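Local coordinates for protein taurocyamine kinase (Schistosoma mansoni, PDB 4WOD) that reversibly transfers phosphate from ATP to the guanidino compound taurocyamine, yielding the phosphagen phosphotaurocyamine, as a duplicated magnesium-dependent kinase, at residues Tyr35-Leu46 / Cys65-Phe76. The protein carries 4 engineered substitutions. Numbering follows the deposited sequence.
Sequences YQATKTSLGGTL and CDLNAYETFRDF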
loop_
_atom_site.group_PDB
_atom_site.type_symbol
_atom_site.label_atom_id
_atom_site.label_comp_id
_atom_site.label_asym_id
_atom_site.label_seq_id
_atom_site.Cartn_x
_atom_site.Cartn_y
_atom_site.Cartn_z
ATOM N N TYR A 35 -5.441 -27.010 24.249
ATOM C CA TYR A 35 -4.134 -27.580 23.921
ATOM C C TYR A 35 -3.032 -27.467 24.980
ATOM O O TYR A 35 -1.909 -27.887 24.736
ATOM C CB TYR A 35 -3.622 -26.936 22.639
ATOM C CG TYR A 35 -4.418 -27.273 21.383
ATOM C CD1 TYR A 35 -4.704 -28.593 21.040
ATOM C CD2 TYR A 35 -4.843 -26.263 20.527
ATOM C CE1 TYR A 35 -5.417 -28.892 19.883
ATOM C CE2 TYR A 35 -5.552 -26.553 19.365
ATOM C CZ TYR A 35 -5.829 -27.864 19.049
ATOM O OH TYR A 35 -6.515 -28.132 17.889
ATOM N N GLN A 36 -3.324 -26.914 26.150
ATOM C CA GLN A 36 -2.219 -26.554 27.048
ATOM C C GLN A 36 -1.498 -27.768 27.652
ATOM O O GLN A 36 -0.397 -27.620 28.177
ATOM C CB GLN A 36 -2.716 -25.644 28.171
ATOM C CG GLN A 36 -3.884 -26.216 28.918
ATOM C CD GLN A 36 -4.302 -25.362 30.102
ATOM O OE1 GLN A 36 -3.752 -24.280 30.338
ATOM N NE2 GLN A 36 -5.272 -25.858 30.865
ATOM N N ALA A 37 -2.106 -28.953 27.577
ATOM C CA ALA A 37 -1.464 -30.169 28.064
ATOM C C ALA A 37 -1.155 -31.134 26.928
ATOM O O ALA A 37 -0.576 -32.197 27.155
ATOM C CB ALA A 37 -2.334 -30.870 29.132
ATOM N N THR A 38 -1.517 -30.768 25.705
ATOM C CA THR A 38 -1.322 -31.669 24.572
ATOM C C THR A 38 0.128 -31.691 24.057
ATOM O O THR A 38 0.782 -30.641 23.939
ATOM C CB THR A 38 -2.280 -31.292 23.434
ATOM O OG1 THR A 38 -3.609 -31.232 23.958
ATOM C CG2 THR A 38 -2.224 -32.321 22.306
ATOM N N LYS A 39 0.624 -32.897 23.768
ATOM C CA LYS A 39 1.950 -33.092 23.179
ATOM C C LYS A 39 1.855 -33.722 21.780
ATOM O O LYS A 39 1.025 -34.598 21.541
ATOM C CB LYS A 39 2.832 -33.991 24.063
ATOM C CG LYS A 39 2.736 -33.756 25.564
ATOM C CD LYS A 39 3.272 -32.410 25.926
ATOM C CE LYS A 39 3.602 -32.325 27.420
ATOM N NZ LYS A 39 2.418 -32.533 28.306
ATOM N N THR A 40 2.726 -33.306 20.863
ATOM C CA THR A 40 2.797 -33.970 19.561
ATOM C C THR A 40 3.362 -35.376 19.720
ATOM O O THR A 40 3.769 -35.776 20.812
ATOM C CB THR A 40 3.691 -33.211 18.567
ATOM O OG1 THR A 40 5.058 -33.357 18.967
ATOM C CG2 THR A 40 3.310 -31.723 18.532
ATOM N N SER A 41 3.455 -36.110 18.620
ATOM C CA SER A 41 4.031 -37.444 18.704
ATOM C C SER A 41 5.544 -37.390 18.951
ATOM O O SER A 41 6.148 -38.383 19.343
ATOM C CB SER A 41 3.726 -38.227 17.428
ATOM O OG SER A 41 4.118 -37.468 16.297
ATOM N N LEU A 42 6.161 -36.232 18.719
ATOM C CA LEU A 42 7.580 -36.070 19.003
ATOM C C LEU A 42 7.767 -35.337 20.327
ATOM O O LEU A 42 8.889 -34.974 20.684
ATOM C CB LEU A 42 8.291 -35.315 17.867
ATOM C CG LEU A 42 8.364 -36.099 16.550
ATOM C CD1 LEU A 42 9.031 -35.279 15.462
ATOM C CD2 LEU A 42 9.100 -37.405 16.756
ATOM N N GLY A 43 6.657 -35.115 21.036
ATOM C CA GLY A 43 6.685 -34.591 22.390
ATOM C C GLY A 43 6.658 -33.080 22.507
ATOM O O GLY A 43 6.837 -32.539 23.599
ATOM N N GLY A 44 6.452 -32.397 21.392
ATOM C CA GLY A 44 6.432 -30.941 21.381
ATOM C C GLY A 44 5.110 -30.355 21.861
ATOM O O GLY A 44 4.079 -31.025 21.821
ATOM N N THR A 45 5.153 -29.100 22.320
ATOM C CA THR A 45 3.975 -28.387 22.808
ATOM C C THR A 45 3.695 -27.120 22.013
ATOM O O THR A 45 4.600 -26.583 21.358
ATOM C CB THR A 45 4.142 -27.976 24.275
ATOM O OG1 THR A 45 5.223 -27.046 24.380
ATOM C CG2 THR A 45 4.454 -29.169 25.102
ATOM N N LEU A 46 2.451 -26.633 22.089
ATOM C CA LEU A 46 2.068 -25.382 21.441
ATOM C C LEU A 46 2.831 -24.188 22.021
ATOM O O LEU A 46 3.153 -23.243 21.294
ATOM C CB LEU A 46 0.558 -25.158 21.567
ATOM C CG LEU A 46 -0.139 -23.966 20.899
ATOM C CD1 LEU A 46 0.135 -23.831 19.371
ATOM C CD2 LEU A 46 -1.639 -24.045 21.155
ATOM N N CYS A 65 7.079 -26.784 16.678
ATOM C CA CYS A 65 7.939 -27.602 17.521
ATOM C C CYS A 65 8.470 -28.832 16.782
ATOM O O CYS A 65 9.577 -29.300 17.048
ATOM C CB CYS A 65 7.172 -28.022 18.779
ATOM S SG CYS A 65 5.586 -28.893 18.518
ATOM N N ASP A 66 7.665 -29.356 15.864
ATOM C CA ASP A 66 8.061 -30.463 14.994
ATOM C C ASP A 66 6.993 -30.572 13.912
ATOM O O ASP A 66 5.999 -29.854 13.957
ATOM C CB ASP A 66 8.186 -31.783 15.766
ATOM C CG ASP A 66 6.904 -32.162 16.492
ATOM O OD1 ASP A 66 5.928 -32.580 15.834
ATOM O OD2 ASP A 66 6.879 -32.060 17.736
ATOM N N LEU A 67 7.166 -31.512 12.989
ATOM C CA LEU A 67 6.307 -31.583 11.803
ATOM C C LEU A 67 4.866 -31.976 12.131
ATOM O O LEU A 67 3.963 -31.704 11.348
ATOM C CB LEU A 67 6.904 -32.555 10.775
ATOM C CG LEU A 67 7.055 -34.021 11.210
ATOM C CD1 LEU A 67 5.844 -34.843 10.802
ATOM C CD2 LEU A 67 8.312 -34.649 10.622
ATOM N N ASN A 68 4.661 -32.597 13.286
ATOM C CA ASN A 68 3.336 -33.015 13.703
ATOM C C ASN A 68 2.544 -31.916 14.373
ATOM O O ASN A 68 1.388 -32.148 14.783
ATOM C CB ASN A 68 3.415 -34.192 14.668
ATOM C CG ASN A 68 4.021 -35.409 14.046
ATOM O OD1 ASN A 68 5.148 -35.789 14.379
ATOM N ND2 ASN A 68 3.286 -36.042 13.135
ATOM N N ALA A 69 3.171 -30.750 14.543
ATOM C CA ALA A 69 2.500 -29.647 15.214
ATOM C C ALA A 69 1.269 -29.230 14.422
ATOM O O ALA A 69 0.248 -28.864 14.999
ATOM C CB ALA A 69 3.423 -28.470 15.402
ATOM N N TYR A 70 1.367 -29.274 13.095
ATOM C CA TYR A 70 0.281 -28.789 12.267
ATOM C C TYR A 70 -0.965 -29.648 12.464
ATOM O O TYR A 70 -2.073 -29.120 12.528
ATOM C CB TYR A 70 0.705 -28.739 10.793
ATOM C CG TYR A 70 1.810 -27.719 10.554
ATOM C CD1 TYR A 70 1.521 -26.364 10.538
ATOM C CD2 TYR A 70 3.129 -28.108 10.375
ATOM C CE1 TYR A 70 2.495 -25.426 10.342
ATOM C CE2 TYR A 70 4.126 -27.167 10.170
ATOM C CZ TYR A 70 3.803 -25.830 10.151
ATOM O OH TYR A 70 4.772 -24.873 9.950
ATOM N N GLU A 71 -0.784 -30.956 12.602
ATOM C CA GLU A 71 -1.902 -31.845 12.889
ATOM C C GLU A 71 -2.361 -31.771 14.353
ATOM O O GLU A 71 -3.565 -31.665 14.623
ATOM C CB GLU A 71 -1.535 -33.280 12.536
ATOM C CG GLU A 71 -2.618 -34.300 12.859
ATOM C CD GLU A 71 -3.977 -33.973 12.231
ATOM O OE1 GLU A 71 -5.002 -34.319 12.856
ATOM O OE2 GLU A 71 -4.024 -33.382 11.124
ATOM N N THR A 72 -1.406 -31.770 15.283
ATOM C CA THR A 72 -1.714 -31.881 16.720
ATOM C C THR A 72 -2.436 -30.642 17.227
ATOM O O THR A 72 -3.402 -30.739 17.993
ATOM C CB THR A 72 -0.436 -32.114 17.545
ATOM O OG1 THR A 72 0.266 -33.238 17.005
ATOM C CG2 THR A 72 -0.769 -32.379 19.048
ATOM N N PHE A 73 -1.995 -29.469 16.784
ATOM C CA PHE A 73 -2.695 -28.229 17.151
ATOM C C PHE A 73 -3.414 -27.613 15.952
ATOM O O PHE A 73 -3.367 -26.403 15.707
ATOM C CB PHE A 73 -1.706 -27.248 17.781
ATOM C CG PHE A 73 -0.772 -27.897 18.775
ATOM C CD1 PHE A 73 -1.252 -28.354 20.001
ATOM C CD2 PHE A 73 0.577 -28.045 18.492
ATOM C CE1 PHE A 73 -0.399 -28.941 20.930
ATOM C CE2 PHE A 73 1.444 -28.644 19.415
ATOM C CZ PHE A 73 0.951 -29.091 20.642
ATOM N N ARG A 74 -4.135 -28.463 15.224
ATOM C CA ARG A 74 -4.754 -28.054 13.961
ATOM C C ARG A 74 -5.723 -26.864 14.001
ATOM O O ARG A 74 -5.748 -26.068 13.070
ATOM C CB ARG A 74 -5.490 -29.233 13.350
ATOM C CG ARG A 74 -6.013 -28.901 11.978
ATOM C CD ARG A 74 -5.869 -30.038 11.029
ATOM N NE ARG A 74 -6.767 -29.856 9.902
ATOM C CZ ARG A 74 -7.221 -30.862 9.169
ATOM N NH1 ARG A 74 -6.845 -32.104 9.459
ATOM N NH2 ARG A 74 -8.052 -30.624 8.168
ATOM N N ASP A 75 -6.533 -26.749 15.051
ATOM C CA ASP A 75 -7.513 -25.658 15.115
ATOM C C ASP A 75 -6.806 -24.307 15.079
ATOM O O ASP A 75 -7.335 -23.326 14.549
ATOM C CB ASP A 75 -8.376 -25.733 16.386
ATOM C CG ASP A 75 -9.222 -26.985 16.468
ATOM O OD1 ASP A 75 -9.372 -27.713 15.459
ATOM O OD2 ASP A 75 -9.757 -27.229 17.566
ATOM N N PHE A 76 -5.614 -24.266 15.673
ATOM C CA PHE A 76 -4.793 -23.060 15.715
ATOM C C PHE A 76 -4.065 -22.847 14.388
ATOM O O PHE A 76 -4.183 -21.789 13.766
ATOM C CB PHE A 76 -3.792 -23.146 16.880
ATOM C CG PHE A 76 -2.721 -22.081 16.866
ATOM C CD1 PHE A 76 -3.014 -20.767 17.225
ATOM C CD2 PHE A 76 -1.404 -22.401 16.522
ATOM C CE1 PHE A 76 -2.017 -19.784 17.218
ATOM C CE2 PHE A 76 -0.390 -21.415 16.511
ATOM C CZ PHE A 76 -0.699 -20.108 16.860
#
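Phe-73 pushes the edge of its ring against the face of Tyr-35 in a T-shaped stack, the planes 84° apart and the centroids separated by 5.3 Å. Its CA also lies over that tyrosine face, toward the rim. One face of the Phe-73 ring takes Leu-46 in a CH-pi contact, CB sitting 3.9 Å from the ring centroid and almost on the normal; Thr-72 CG2 covers the opposite face, off centre. The carbonyl oxygens of Thr-38 and Gly-44 meet the ring at its edge. Beyond the stack, Tyr-35 OH accepts from Asp-75 N at 3.2 Å, a fairly straight bond (157°), while the Asp-75 carboxylate pairs with Lys-34. Leu-46 CD1 reaches Phe-76 CD2 at 3.5 Å, and Phe-76 also packs on Val-50 of helix 46-55. All this lies in the small N-terminal domain of the first phosphagen kinase repeat, where the loop joining helices 29-35 and 46-55 packs along helix 69-72, the turn before it and the first turn of helix 74-84. At the other end, Thr-40 OG1 donates to Asp-66 OD2 at 2.6 Å on the syn side of the carboxylate. With chi1 at 71°, Thr-40 OG1 stands between its own N and carbonyl carbon, where it also accepts from Leu-42 N, closing an ST turn, and from Gly-44 N at 3.0 Å. Its methyl CG2 touches Cys-65 SG and the Phe-73 ring at CE2. Asp-66 is held in its turn: OD1 uses its anti lone pair to cap Asn-68 N at 2.8 Å, just ahead of helix 69-72.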